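Local coordinates for chorismate mutase and shikimate 5-dehydrogenase fusion protein (PDB 3FBT), which probably catalyses the reversible NADPH-linked reduction of 3-dehydroshikimate to shikimate, this chain being the dehydrogenase part of a fusion with chorismate mutase, at residues Tyr68-Met73 with Ala133-Leu138; Arg84-Val89 with Val137-Lys142; Leu221-Ala226 with Val231-Gly236. All blocks are in the same frame, centred on the assembly; numbering follows the deposited sequence.

How the contacts relate
Contacts 1 and 2 bridge the same cleft, between the substrate-binding domain and the NADP-binding Rossmann domain, and their centres lie about 8 Å apart. Both use helix 134-143 on the Rossmann side, sharing V137 and L138. On the other side, K69 O of contact 1 probably accepts a hydrogen bond from V89 N of contact 2 (2.8 Å), joining their first segments. A sulfate sits in contact 1 beside K69, the predicted catalytic proton acceptor. Contact 3 is separate: it lies inside the Rossmann domain, with its centre about 25 Å from that of contact 1 and about 24 Å from that of contact 2, and ends at G236, predicted to bind NADP.

Contact 1: Tyr68-Met73 with Ala133-Leu138; sequences YKVEVM and AARAVL. With SO4 (sulfate ion), chain F.
K69 and R135 reach towards each other from two domains and meet around a sulfate ion. NZ of K69 lies 3.9 Å from NH2 of R135, at the edge of the guanidinium and near its plane. Sulfate O1 lies at that same edge and belongs to both: R135 NH2 donates to it at 3.0 Å (N-H...O 144°), while K69 NZ makes a weak bond of 3.2 Å. The anion sits between NZ and the guanidinium, which would offset their closeness. Its O3 is held from two directions by one residue, through a nearly straight bond of 3.0 Å from K69 N (165°) and a weak one from K69 NZ. A long, weak bond of 3.4 Å from V70 N to O4 adds a second backbone donor. V70 also supplies an apolar side to the site, its CG2 packing 3.8 Å from R135 NH1 and close to O4.

Shape explains how both ends of K69 reach one ion. Its side chain leaves beside the backbone N and then bends at chi3 (-75°) and again at chi4, so NZ curls back toward the sulfate that its own amide grips. R135 suits its place because it is long: it projects from the first turn of helix 134-143, where the backbones are far apart, and spans the gap. Behind this first shell, I86 and Y163 pack against R135, and K69 touches N90. The side chains of N90 and D105, both predicted to bind shikimate, are each about 4 Å from that of K69, the predicted proton acceptor. The sulfate probably came from the crystallisation liquor, but an arginine, a lysine and backbone N-H groups converging on it suggest a cleft that could accept a negatively charged group.

Contact 2: Arg84-Val89 with Val137-Lys142; sequences RKIGAV and VLQYLK
At the junction of the two domains, helix 81-86 of the substrate-binding domain comes up against helix 134-143 of the Rossmann domain, and K85 and I86 on the first receive Q139 from the second. The backbones come closest at I86 and Q139, whose CA atoms are 6.2 Å apart, so the contact there is made by side-chain atoms near the helices. I86 meets the root of the glutamine: its CG1 lies 3.8 Å from Q139 CB and 4.0 Å from Q139 CG. K85 meets the outer part, the two side chains crossing at about a right angle. Its CB is 4.0 Å from Q139 CD, and its CD lies 3.7 Å from Q139 NE2, after which the lysine chain leads away towards its charged end.

Q139 starts with CG opposite its backbone N (chi1 -173°) and then bends at chi2 (68°), which swings the amide off the line of the first bonds and across the K85 methylenes. Helix 134-143 is the one that follows the glycine-rich turn 129-132 in the strand-turn-helix unit of the Rossmann fold, a turn that carries several of the predicted NADP-binding residues. Glutamine suits its outer surface, since the methylenes serve I86 while the polar end stays at the partly exposed margin, where NE2 is hydrogen-bonded to D143 OD1 one turn further on. Isoleucine suits the buried side of the junction, where it also packs on Y106 of helix 105-115; Y106 touches Q139 as well. Lysine can lend its aliphatic stem to the contact and keep its ammonium near E81, itself a predicted NADP-binding residue, with which it forms a long, weak ion pair.

Contact 3: Leu221-Ala226 with Val231-Gly236; sequences LFLKYA and VKAVNG
L223 reaches from helix 221-228 to the strand beside it and the residue that follows, touching A233, V234 and N235. From CB, the chain sets out beside its backbone N (chi1 -67°), and CG then splits it into two methyls, one on the end of the strand and one on N235. CD1 packs 3.6 Å from N235 CB, the side chains crossing at about a right angle. CD2 lies 3.8 Å from V234 O and 4.1 Å from A233 CB. Leucine suits the place, as its fork spans three consecutive residues of a buried interface.

One turn on, a smaller residue serves: A226 CB sits 4.1 Å from V231 CB and 4.2 Å from A233 CB, alanine allowing the backbones to approach closely where the chain turns back. There V231 N donates to A226 O at 2.9 Å, tying the helix near its C-terminal end to the residue just before the strand. The polar end of N235 is used elsewhere, ND2 bonding to V218 O and OD1 to L237 N. Helix and strand run nearly antiparallel (158°), the arrangement of the beta-alpha-beta unit formed by strand 209-212, helix 221-228 and strand 232-234 in the parallel sheet of a Rossmann fold.

Contact 1: Tyr68-Met73 with Ala133-Leu138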
ATOM      1  N   TYR A  68       2.076  -8.327  18.323  1.00 39.87           N
ATOM      2  CA  TYR A  68       0.667  -7.875  18.150  1.00 39.98           C
ATOM      3  C   TYR A  68      -0.375  -8.970  18.001  1.00 39.54           C
ATOM      4  O   TYR A  68      -1.550  -8.666  17.815  1.00 38.88           O
ATOM      5  CB  TYR A  68       0.566  -6.906  16.958  1.00 37.87           C
ATOM      6  CG  TYR A  68       1.435  -5.664  17.107  1.00 40.87           C
ATOM      7  CD1 TYR A  68       1.533  -4.969  18.361  1.00 39.83           C
ATOM      8  CD2 TYR A  68       2.092  -5.134  16.005  1.00 33.88           C
ATOM      9  CE1 TYR A  68       2.334  -3.802  18.494  1.00 42.26           C
ATOM     10  CE2 TYR A  68       2.854  -3.965  16.121  1.00 39.75           C
ATOM     11  CZ  TYR A  68       2.980  -3.303  17.362  1.00 41.07           C
ATOM     12  OH  TYR A  68       3.738  -2.132  17.410  1.00 38.58           O
ATOM     13  N   LYS A  69       0.025 -10.226  18.161  1.00 38.47           N
ATOM     14  CA  LYS A  69      -0.898 -11.338  17.812  1.00 39.80           C
ATOM     15  C   LYS A  69      -2.072 -11.485  18.770  1.00 40.64           C
ATOM     16  O   LYS A  69      -3.160 -11.941  18.381  1.00 40.51           O
ATOM     17  CB  LYS A  69      -0.134 -12.684  17.637  1.00 39.41           C
ATOM     18  CG  LYS A  69       0.682 -12.713  16.364  1.00 40.13           C
ATOM     19  CD  LYS A  69       0.886 -14.167  15.787  1.00 45.68           C
ATOM     20  CE  LYS A  69       1.886 -14.946  16.581  1.00 46.79           C
ATOM     21  NZ  LYS A  69       2.785 -13.969  17.330  1.00 43.21           N
ATOM     22  N   VAL A  70      -1.868 -11.076  20.018  1.00 40.98           N
ATOM     23  CA  VAL A  70      -2.930 -11.033  21.006  1.00 41.26           C
ATOM     24  C   VAL A  70      -3.525  -9.604  21.026  1.00 42.07           C
ATOM     25  O   VAL A  70      -4.711  -9.410  20.909  1.00 40.88           O
ATOM     26  CB  VAL A  70      -2.328 -11.354  22.376  1.00 43.11           C
ATOM     27  CG1 VAL A  70      -3.392 -11.255  23.518  1.00 40.93           C
ATOM     28  CG2 VAL A  70      -1.591 -12.699  22.299  1.00 44.82           C
ATOM     29  N   GLU A  71      -2.678  -8.595  21.085  1.00 42.90           N
ATOM     30  CA  GLU A  71      -3.196  -7.227  21.226  1.00 44.62           C
ATOM     31  C   GLU A  71      -4.144  -6.829  20.118  1.00 43.69           C
ATOM     32  O   GLU A  71      -5.161  -6.165  20.364  1.00 44.13           O
ATOM     33  CB  GLU A  71      -2.069  -6.240  21.238  1.00 45.16           C
ATOM     34  CG  GLU A  71      -1.216  -6.407  22.423  1.00 52.07           C
ATOM     35  CD  GLU A  71      -2.011  -6.060  23.627  1.00 59.57           C
ATOM     36  OE1 GLU A  71      -2.320  -4.844  23.747  1.00 62.97           O
ATOM     37  OE2 GLU A  71      -2.372  -7.003  24.392  1.00 62.73           O
ATOM     38  N   VAL A  72      -3.842  -7.281  18.907  1.00 41.91           N
ATOM     39  CA  VAL A  72      -4.671  -6.971  17.758  1.00 40.17           C
ATOM     40  C   VAL A  72      -6.064  -7.500  17.885  1.00 41.01           C
ATOM     41  O   VAL A  72      -6.954  -6.994  17.227  1.00 41.52           O
ATOM     42  CB  VAL A  72      -4.055  -7.480  16.407  1.00 38.67           C
ATOM     43  CG1 VAL A  72      -4.295  -9.002  16.240  1.00 33.52           C
ATOM     44  CG2 VAL A  72      -4.680  -6.756  15.296  1.00 36.98           C
ATOM     45  N   MET A  73      -6.278  -8.498  18.733  1.00 40.93           N
ATOM     46  CA  MET A  73      -7.599  -9.080  18.853  1.00 42.37           C
ATOM     47  C   MET A  73      -8.647  -8.018  19.322  1.00 43.47           C
ATOM     48  O   MET A  73      -9.840  -8.134  19.047  1.00 44.10           O
ATOM     49  CB  MET A  73      -7.552 -10.324  19.782  1.00 42.32           C
ATOM     50  CG  MET A  73      -6.717 -11.554  19.232  1.00 40.47           C
ATOM     51  SD  MET A  73      -6.718 -12.937  20.463  1.00 41.44           S
ATOM     52  CE  MET A  73      -7.016 -14.440  19.530  1.00 39.77           C
ATOM     53  N   ALA A 133       5.684 -20.175  17.609  1.00 48.12           N
ATOM     54  CA  ALA A 133       4.450 -20.807  17.228  1.00 47.17           C
ATOM     55  C   ALA A 133       4.000 -21.930  18.141  1.00 45.36           C
ATOM     56  O   ALA A 133       3.124 -22.666  17.768  1.00 47.60           O
ATOM     57  CB  ALA A 133       4.440 -21.247  15.726  1.00 47.80           C
ATOM     58  N   ALA A 134       4.532 -22.047  19.339  1.00 43.66           N
ATOM     59  CA  ALA A 134       4.081 -23.137  20.230  1.00 41.83           C
ATOM     60  C   ALA A 134       2.593 -23.206  20.477  1.00 41.58           C
ATOM     61  O   ALA A 134       2.027 -24.290  20.600  1.00 41.77           O
ATOM     62  CB  ALA A 134       4.806 -23.103  21.572  1.00 40.07           C
ATOM     63  N   ARG A 135       1.950 -22.061  20.610  1.00 40.18           N
ATOM     64  CA  ARG A 135       0.530 -22.056  20.878  1.00 41.37           C
ATOM     65  C   ARG A 135      -0.269 -22.790  19.796  1.00 40.66           C
ATOM     66  O   ARG A 135      -1.140 -23.667  20.080  1.00 39.62           O
ATOM     67  CB  ARG A 135       0.073 -20.600  20.973  1.00 41.23           C
ATOM     68  CG  ARG A 135       0.561 -19.926  22.203  1.00 45.40           C
ATOM     69  CD  ARG A 135      -0.017 -18.478  22.361  1.00 51.15           C
ATOM     70  NE  ARG A 135       0.588 -17.608  21.347  1.00 57.47           N
ATOM     71  CZ  ARG A 135       0.901 -16.329  21.553  1.00 60.21           C
ATOM     72  NH1 ARG A 135       0.661 -15.776  22.739  1.00 60.16           N
ATOM     73  NH2 ARG A 135       1.449 -15.606  20.579  1.00 56.77           N
ATOM     74  N   ALA A 136       0.011 -22.438  18.540  1.00 38.61           N
ATOM     75  CA  ALA A 136      -0.751 -23.061  17.447  1.00 37.93           C
ATOM     76  C   ALA A 136      -0.371 -24.531  17.282  1.00 37.13           C
ATOM     77  O   ALA A 136      -1.202 -25.328  17.025  1.00 39.37           O
ATOM     78  CB  ALA A 136      -0.547 -22.305  16.141  1.00 37.47           C
ATOM     79  N   VAL A 137       0.883 -24.875  17.432  1.00 38.04           N
ATOM     80  CA  VAL A 137       1.361 -26.289  17.353  1.00 39.10           C
ATOM     81  C   VAL A 137       0.678 -27.148  18.474  1.00 40.29           C
ATOM     82  O   VAL A 137       0.215 -28.257  18.215  1.00 41.07           O
ATOM     83  CB  VAL A 137       2.894 -26.278  17.500  1.00 38.62           C
ATOM     84  CG1 VAL A 137       3.519 -27.650  17.839  1.00 37.44           C
ATOM     85  CG2 VAL A 137       3.554 -25.682  16.301  1.00 39.29           C
ATOM     86  N   LEU A 138       0.587 -26.628  19.710  1.00 42.04           N
ATOM     87  CA  LEU A 138      -0.026 -27.363  20.840  1.00 43.69           C
ATOM     88  C   LEU A 138      -1.533 -27.532  20.628  1.00 45.68           C
ATOM     89  O   LEU A 138      -2.083 -28.599  20.897  1.00 47.10           O
ATOM     90  CB  LEU A 138       0.211 -26.624  22.173  1.00 44.04           C
ATOM     91  CG  LEU A 138       1.674 -26.544  22.637  1.00 45.49           C
ATOM     92  CD1 LEU A 138       1.924 -25.477  23.727  1.00 43.09           C
ATOM     93  CD2 LEU A 138       2.235 -27.950  23.082  1.00 43.54           C
TER
HETATM   94  S   SO4 F   4       2.609 -11.813  20.416  1.00 57.78           S
HETATM   95  O1  SO4 F   4       3.168 -13.172  20.407  1.00 60.08           O
HETATM   96  O2  SO4 F   4       3.351 -10.902  21.300  1.00 62.11           O
HETATM   97  O3  SO4 F   4       2.712 -11.326  19.058  1.00 44.13           O
HETATM   98  O4  SO4 F   4       1.303 -11.911  21.035  1.00 59.03           O

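Contact 2: Arg84-Val89 with Val137-Lys142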
ATOM      1  N   ARG A  84      -9.389 -18.304  18.369  1.00 49.37           N
ATOM      2  CA  ARG A  84      -9.859 -18.076  19.721  1.00 50.02           C
ATOM      3  C   ARG A  84      -9.190 -19.044  20.693  1.00 49.71           C
ATOM      4  O   ARG A  84      -8.720 -18.653  21.753  1.00 50.02           O
ATOM      5  CB  ARG A  84     -11.358 -18.318  19.778  1.00 50.62           C
ATOM      6  CG  ARG A  84     -11.993 -17.478  20.848  1.00 56.05           C
ATOM      7  CD  ARG A  84     -13.197 -18.135  21.573  1.00 63.75           C
ATOM      8  NE  ARG A  84     -13.151 -17.564  22.922  1.00 68.96           N
ATOM      9  CZ  ARG A  84     -13.763 -18.015  24.012  1.00 70.27           C
ATOM     10  NH1 ARG A  84     -14.559 -19.085  23.985  1.00 71.85           N
ATOM     11  NH2 ARG A  84     -13.574 -17.354  25.145  1.00 71.74           N
ATOM     12  N   LYS A  85      -9.162 -20.317  20.317  1.00 49.87           N
ATOM     13  CA  LYS A  85      -8.672 -21.398  21.156  1.00 48.79           C
ATOM     14  C   LYS A  85      -7.174 -21.237  21.326  1.00 46.61           C
ATOM     15  O   LYS A  85      -6.614 -21.433  22.402  1.00 45.00           O
ATOM     16  CB  LYS A  85      -8.924 -22.718  20.460  1.00 49.39           C
ATOM     17  CG  LYS A  85     -10.368 -23.143  20.493  1.00 53.26           C
ATOM     18  CD  LYS A  85     -10.494 -24.607  20.095  1.00 57.71           C
ATOM     19  CE  LYS A  85     -11.757 -25.213  20.734  1.00 60.72           C
ATOM     20  NZ  LYS A  85     -12.470 -26.109  19.797  1.00 63.04           N
ATOM     21  N   ILE A  86      -6.523 -20.863  20.239  1.00 45.14           N
ATOM     22  CA  ILE A  86      -5.091 -20.736  20.243  1.00 41.90           C
ATOM     23  C   ILE A  86      -4.745 -19.557  21.100  1.00 41.04           C
ATOM     24  O   ILE A  86      -3.731 -19.559  21.765  1.00 42.74           O
ATOM     25  CB  ILE A  86      -4.551 -20.574  18.805  1.00 42.96           C
ATOM     26  CG1 ILE A  86      -4.785 -21.848  17.997  1.00 42.23           C
ATOM     27  CG2 ILE A  86      -3.038 -20.226  18.835  1.00 42.53           C
ATOM     28  CD1 ILE A  86      -4.471 -21.757  16.450  1.00 39.24           C
ATOM     29  N   GLY A  87      -5.578 -18.529  21.097  1.00 40.91           N
ATOM     30  CA  GLY A  87      -5.280 -17.278  21.779  1.00 41.78           C
ATOM     31  C   GLY A  87      -4.431 -16.251  21.001  1.00 42.57           C
ATOM     32  O   GLY A  87      -3.790 -15.404  21.601  1.00 45.10           O
ATOM     33  N   ALA A  88      -4.379 -16.304  19.671  1.00 40.62           N
ATOM     34  CA  ALA A  88      -3.487 -15.394  18.937  1.00 38.71           C
ATOM     35  C   ALA A  88      -3.944 -15.365  17.496  1.00 37.35           C
ATOM     36  O   ALA A  88      -4.375 -16.365  16.939  1.00 36.92           O
ATOM     37  CB  ALA A  88      -2.004 -15.866  19.006  1.00 39.30           C
ATOM     38  N   VAL A  89      -3.824 -14.207  16.891  1.00 36.12           N
ATOM     39  CA  VAL A  89      -4.283 -14.041  15.522  1.00 35.21           C
ATOM     40  C   VAL A  89      -3.087 -13.711  14.723  1.00 33.90           C
ATOM     41  O   VAL A  89      -2.320 -12.816  15.119  1.00 35.01           O
ATOM     42  CB  VAL A  89      -5.379 -12.913  15.479  1.00 35.87           C
ATOM     43  CG1 VAL A  89      -5.501 -12.324  14.105  1.00 30.58           C
ATOM     44  CG2 VAL A  89      -6.742 -13.528  15.967  1.00 34.47           C
ATOM     45  N   VAL A 137       0.883 -24.875  17.432  1.00 38.04           N
ATOM     46  CA  VAL A 137       1.361 -26.289  17.353  1.00 39.10           C
ATOM     47  C   VAL A 137       0.678 -27.148  18.474  1.00 40.29           C
ATOM     48  O   VAL A 137       0.215 -28.257  18.215  1.00 41.07           O
ATOM     49  CB  VAL A 137       2.894 -26.278  17.500  1.00 38.62           C
ATOM     50  CG1 VAL A 137       3.519 -27.650  17.839  1.00 37.44           C
ATOM     51  CG2 VAL A 137       3.554 -25.682  16.301  1.00 39.29           C
ATOM     52  N   LEU A 138       0.587 -26.628  19.710  1.00 42.04           N
ATOM     53  CA  LEU A 138      -0.026 -27.363  20.840  1.00 43.69           C
ATOM     54  C   LEU A 138      -1.533 -27.532  20.628  1.00 45.68           C
ATOM     55  O   LEU A 138      -2.083 -28.599  20.897  1.00 47.10           O
ATOM     56  CB  LEU A 138       0.211 -26.624  22.173  1.00 44.04           C
ATOM     57  CG  LEU A 138       1.674 -26.544  22.637  1.00 45.49           C
ATOM     58  CD1 LEU A 138       1.924 -25.477  23.727  1.00 43.09           C
ATOM     59  CD2 LEU A 138       2.235 -27.950  23.082  1.00 43.54           C
ATOM     60  N   GLN A 139      -2.222 -26.513  20.116  1.00 44.95           N
ATOM     61  CA  GLN A 139      -3.635 -26.709  19.787  1.00 45.98           C
ATOM     62  C   GLN A 139      -3.797 -27.794  18.722  1.00 46.38           C
ATOM     63  O   GLN A 139      -4.687 -28.654  18.833  1.00 45.62           O
ATOM     64  CB  GLN A 139      -4.295 -25.425  19.305  1.00 44.99           C
ATOM     65  CG  GLN A 139      -5.744 -25.592  19.127  1.00 47.52           C
ATOM     66  CD  GLN A 139      -6.394 -25.795  20.465  1.00 51.48           C
ATOM     67  OE1 GLN A 139      -5.945 -25.236  21.469  1.00 50.21           O
ATOM     68  NE2 GLN A 139      -7.455 -26.611  20.501  1.00 56.51           N
ATOM     69  N   TYR A 140      -2.957 -27.747  17.679  1.00 45.11           N
ATOM     70  CA  TYR A 140      -3.051 -28.775  16.650  1.00 45.39           C
ATOM     71  C   TYR A 140      -2.826 -30.210  17.183  1.00 46.33           C
ATOM     72  O   TYR A 140      -3.636 -31.081  16.879  1.00 46.07           O
ATOM     73  CB  TYR A 140      -2.084 -28.488  15.530  1.00 45.16           C
ATOM     74  CG  TYR A 140      -2.188 -29.438  14.374  1.00 43.40           C
ATOM     75  CD1 TYR A 140      -3.077 -29.190  13.289  1.00 46.35           C
ATOM     76  CD2 TYR A 140      -1.412 -30.565  14.338  1.00 40.29           C
ATOM     77  CE1 TYR A 140      -3.191 -30.091  12.217  1.00 46.90           C
ATOM     78  CE2 TYR A 140      -1.520 -31.488  13.276  1.00 45.71           C
ATOM     79  CZ  TYR A 140      -2.374 -31.248  12.226  1.00 49.31           C
ATOM     80  OH  TYR A 140      -2.371 -32.172  11.207  1.00 52.99           O
ATOM     81  N   LEU A 141      -1.751 -30.442  17.957  1.00 45.44           N
ATOM     82  CA  LEU A 141      -1.428 -31.776  18.478  1.00 46.08           C
ATOM     83  C   LEU A 141      -2.575 -32.376  19.290  1.00 48.00           C
ATOM     84  O   LEU A 141      -2.918 -33.564  19.180  1.00 49.38           O
ATOM     85  CB  LEU A 141      -0.195 -31.755  19.365  1.00 45.77           C
ATOM     86  CG  LEU A 141       1.116 -31.252  18.796  1.00 42.56           C
ATOM     87  CD1 LEU A 141       2.147 -31.094  19.933  1.00 36.20           C
ATOM     88  CD2 LEU A 141       1.598 -32.167  17.646  1.00 41.26           C
ATOM     89  N   LYS A 142      -3.179 -31.528  20.075  1.00 48.33           N
ATOM     90  CA  LYS A 142      -4.267 -31.891  20.888  1.00 51.32           C
ATOM     91  C   LYS A 142      -5.541 -32.113  20.032  1.00 52.19           C
ATOM     92  O   LYS A 142      -6.282 -33.066  20.263  1.00 52.82           O
ATOM     93  CB  LYS A 142      -4.494 -30.777  21.887  1.00 50.72           C
ATOM     94  CG  LYS A 142      -5.911 -30.718  22.290  1.00 53.72           C
ATOM     95  CD  LYS A 142      -6.103 -29.904  23.593  1.00 57.80           C
ATOM     96  CE  LYS A 142      -7.490 -30.169  24.172  1.00 60.16           C
ATOM     97  NZ  LYS A 142      -8.523 -29.555  23.273  1.00 61.91           N
TER

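Contact 3: Leu221-Ala226 with Val231-Gly236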
ATOM      1  N   LEU A 221      21.529 -27.605  13.142  1.00 52.02           N
ATOM      2  CA  LEU A 221      22.199 -28.587  14.002  1.00 52.78           C
ATOM      3  C   LEU A 221      21.164 -29.586  14.507  1.00 52.82           C
ATOM      4  O   LEU A 221      21.322 -30.809  14.387  1.00 54.12           O
ATOM      5  CB  LEU A 221      22.903 -27.885  15.174  1.00 53.90           C
ATOM      6  CG  LEU A 221      23.911 -28.704  16.007  1.00 54.61           C
ATOM      7  CD1 LEU A 221      24.983 -29.372  15.095  1.00 57.76           C
ATOM      8  CD2 LEU A 221      24.575 -27.838  17.069  1.00 58.22           C
ATOM      9  N   PHE A 222      20.071 -29.066  15.052  1.00 51.34           N
ATOM     10  CA  PHE A 222      19.013 -29.926  15.516  1.00 49.26           C
ATOM     11  C   PHE A 222      18.594 -30.971  14.488  1.00 50.00           C
ATOM     12  O   PHE A 222      18.368 -32.131  14.875  1.00 48.90           O
ATOM     13  CB  PHE A 222      17.810 -29.100  15.954  1.00 48.61           C
ATOM     14  CG  PHE A 222      16.562 -29.897  16.261  1.00 44.90           C
ATOM     15  CD1 PHE A 222      16.461 -30.593  17.439  1.00 40.36           C
ATOM     16  CD2 PHE A 222      15.458 -29.874  15.405  1.00 40.79           C
ATOM     17  CE1 PHE A 222      15.330 -31.254  17.745  1.00 40.05           C
ATOM     18  CE2 PHE A 222      14.288 -30.505  15.715  1.00 35.16           C
ATOM     19  CZ  PHE A 222      14.224 -31.214  16.897  1.00 40.69           C
ATOM     20  N   LEU A 223      18.419 -30.575  13.218  1.00 49.43           N
ATOM     21  CA  LEU A 223      18.040 -31.512  12.188  1.00 49.78           C
ATOM     22  C   LEU A 223      19.172 -32.443  11.629  1.00 51.43           C
ATOM     23  O   LEU A 223      18.902 -33.584  11.233  1.00 50.51           O
ATOM     24  CB  LEU A 223      17.338 -30.786  11.046  1.00 51.40           C
ATOM     25  CG  LEU A 223      15.970 -30.159  11.363  1.00 47.24           C
ATOM     26  CD1 LEU A 223      15.511 -29.460  10.108  1.00 49.21           C
ATOM     27  CD2 LEU A 223      14.931 -31.229  11.806  1.00 42.25           C
ATOM     28  N   LYS A 224      20.401 -31.943  11.564  1.00 52.80           N
ATOM     29  CA  LYS A 224      21.552 -32.788  11.247  1.00 55.52           C
ATOM     30  C   LYS A 224      21.557 -33.978  12.220  1.00 55.87           C
ATOM     31  O   LYS A 224      21.408 -35.175  11.817  1.00 57.06           O
ATOM     32  CB  LYS A 224      22.850 -31.986  11.404  1.00 56.21           C
ATOM     33  CG  LYS A 224      24.090 -32.820  11.101  1.00 57.86           C
ATOM     34  CD  LYS A 224      25.318 -32.263  11.737  1.00 57.15           C
ATOM     35  CE  LYS A 224      25.544 -30.784  11.349  1.00 58.30           C
ATOM     36  NZ  LYS A 224      27.021 -30.434  11.380  1.00 58.84           N
ATOM     37  N   TYR A 225      21.646 -33.628  13.505  1.00 55.53           N
ATOM     38  CA  TYR A 225      21.502 -34.577  14.602  1.00 55.01           C
ATOM     39  C   TYR A 225      20.504 -35.651  14.293  1.00 55.30           C
ATOM     40  O   TYR A 225      20.758 -36.825  14.553  1.00 56.04           O
ATOM     41  CB  TYR A 225      21.001 -33.881  15.860  1.00 53.71           C
ATOM     42  CG  TYR A 225      22.029 -33.082  16.558  1.00 53.95           C
ATOM     43  CD1 TYR A 225      23.333 -33.040  16.104  1.00 52.90           C
ATOM     44  CD2 TYR A 225      21.696 -32.377  17.719  1.00 54.68           C
ATOM     45  CE1 TYR A 225      24.301 -32.287  16.785  1.00 54.22           C
ATOM     46  CE2 TYR A 225      22.604 -31.626  18.377  1.00 52.38           C
ATOM     47  CZ  TYR A 225      23.910 -31.595  17.938  1.00 55.58           C
ATOM     48  OH  TYR A 225      24.801 -30.828  18.661  1.00 57.91           O
ATOM     49  N   ALA A 226      19.327 -35.242  13.822  1.00 55.45           N
ATOM     50  CA  ALA A 226      18.279 -36.174  13.500  1.00 56.07           C
ATOM     51  C   ALA A 226      18.736 -37.037  12.331  1.00 57.25           C
ATOM     52  O   ALA A 226      18.389 -38.228  12.271  1.00 57.73           O
ATOM     53  CB  ALA A 226      16.997 -35.425  13.147  1.00 56.18           C
ATOM     54  N   VAL A 231      16.602 -40.553  12.303  1.00 56.19           N
ATOM     55  CA  VAL A 231      15.265 -39.973  12.583  1.00 55.60           C
ATOM     56  C   VAL A 231      14.754 -39.116  11.403  1.00 54.89           C
ATOM     57  O   VAL A 231      15.481 -38.251  10.922  1.00 53.59           O
ATOM     58  CB  VAL A 231      15.234 -39.078  13.919  1.00 55.49           C
ATOM     59  CG1 VAL A 231      13.791 -38.782  14.329  1.00 55.87           C
ATOM     60  CG2 VAL A 231      15.961 -39.748  15.062  1.00 55.27           C
ATOM     61  N   LYS A 232      13.524 -39.352  10.948  1.00 54.48           N
ATOM     62  CA  LYS A 232      12.972 -38.499   9.885  1.00 54.36           C
ATOM     63  C   LYS A 232      13.056 -37.022  10.273  1.00 54.61           C
ATOM     64  O   LYS A 232      12.643 -36.611  11.386  1.00 53.06           O
ATOM     65  CB  LYS A 232      11.521 -38.837   9.576  1.00 55.39           C
ATOM     66  CG  LYS A 232      10.934 -37.794   8.597  1.00 55.09           C
ATOM     67  CD  LYS A 232       9.712 -38.253   7.875  1.00 56.28           C
ATOM     68  CE  LYS A 232       8.739 -38.925   8.812  1.00 58.51           C
ATOM     69  NZ  LYS A 232       7.660 -39.597   7.992  1.00 53.94           N
ATOM     70  N   ALA A 233      13.588 -36.219   9.358  1.00 53.35           N
ATOM     71  CA  ALA A 233      13.866 -34.839   9.641  1.00 52.08           C
ATOM     72  C   ALA A 233      13.009 -33.954   8.736  1.00 51.67           C
ATOM     73  O   ALA A 233      12.994 -34.168   7.521  1.00 51.68           O
ATOM     74  CB  ALA A 233      15.368 -34.556   9.417  1.00 51.30           C
ATOM     75  N   VAL A 234      12.312 -32.967   9.315  1.00 49.47           N
ATOM     76  CA  VAL A 234      11.507 -31.983   8.547  1.00 46.96           C
ATOM     77  C   VAL A 234      11.816 -30.538   9.000  1.00 46.40           C
ATOM     78  O   VAL A 234      11.650 -30.237  10.200  1.00 44.78           O
ATOM     79  CB  VAL A 234      10.040 -32.180   8.833  1.00 47.30           C
ATOM     80  CG1 VAL A 234       9.184 -31.568   7.727  1.00 45.82           C
ATOM     81  CG2 VAL A 234       9.733 -33.668   9.007  1.00 49.06           C
ATOM     82  N   ASN A 235      12.265 -29.659   8.087  1.00 44.59           N
ATOM     83  CA  ASN A 235      12.418 -28.202   8.415  1.00 43.61           C
ATOM     84  C   ASN A 235      11.117 -27.421   8.122  1.00 42.79           C
ATOM     85  O   ASN A 235      10.182 -28.007   7.670  1.00 42.57           O
ATOM     86  CB  ASN A 235      13.571 -27.558   7.690  1.00 42.96           C
ATOM     87  CG  ASN A 235      13.323 -27.432   6.181  1.00 46.13           C
ATOM     88  OD1 ASN A 235      12.185 -27.294   5.732  1.00 46.23           O
ATOM     89  ND2 ASN A 235      14.390 -27.522   5.398  1.00 47.55           N
ATOM     90  N   GLY A 236      11.028 -26.113   8.398  1.00 42.50           N
ATOM     91  CA  GLY A 236       9.702 -25.509   8.396  1.00 41.82           C
ATOM     92  C   GLY A 236       9.291 -24.831   7.112  1.00 42.02           C
ATOM     93  O   GLY A 236       8.379 -24.024   7.140  1.00 42.93           O
TER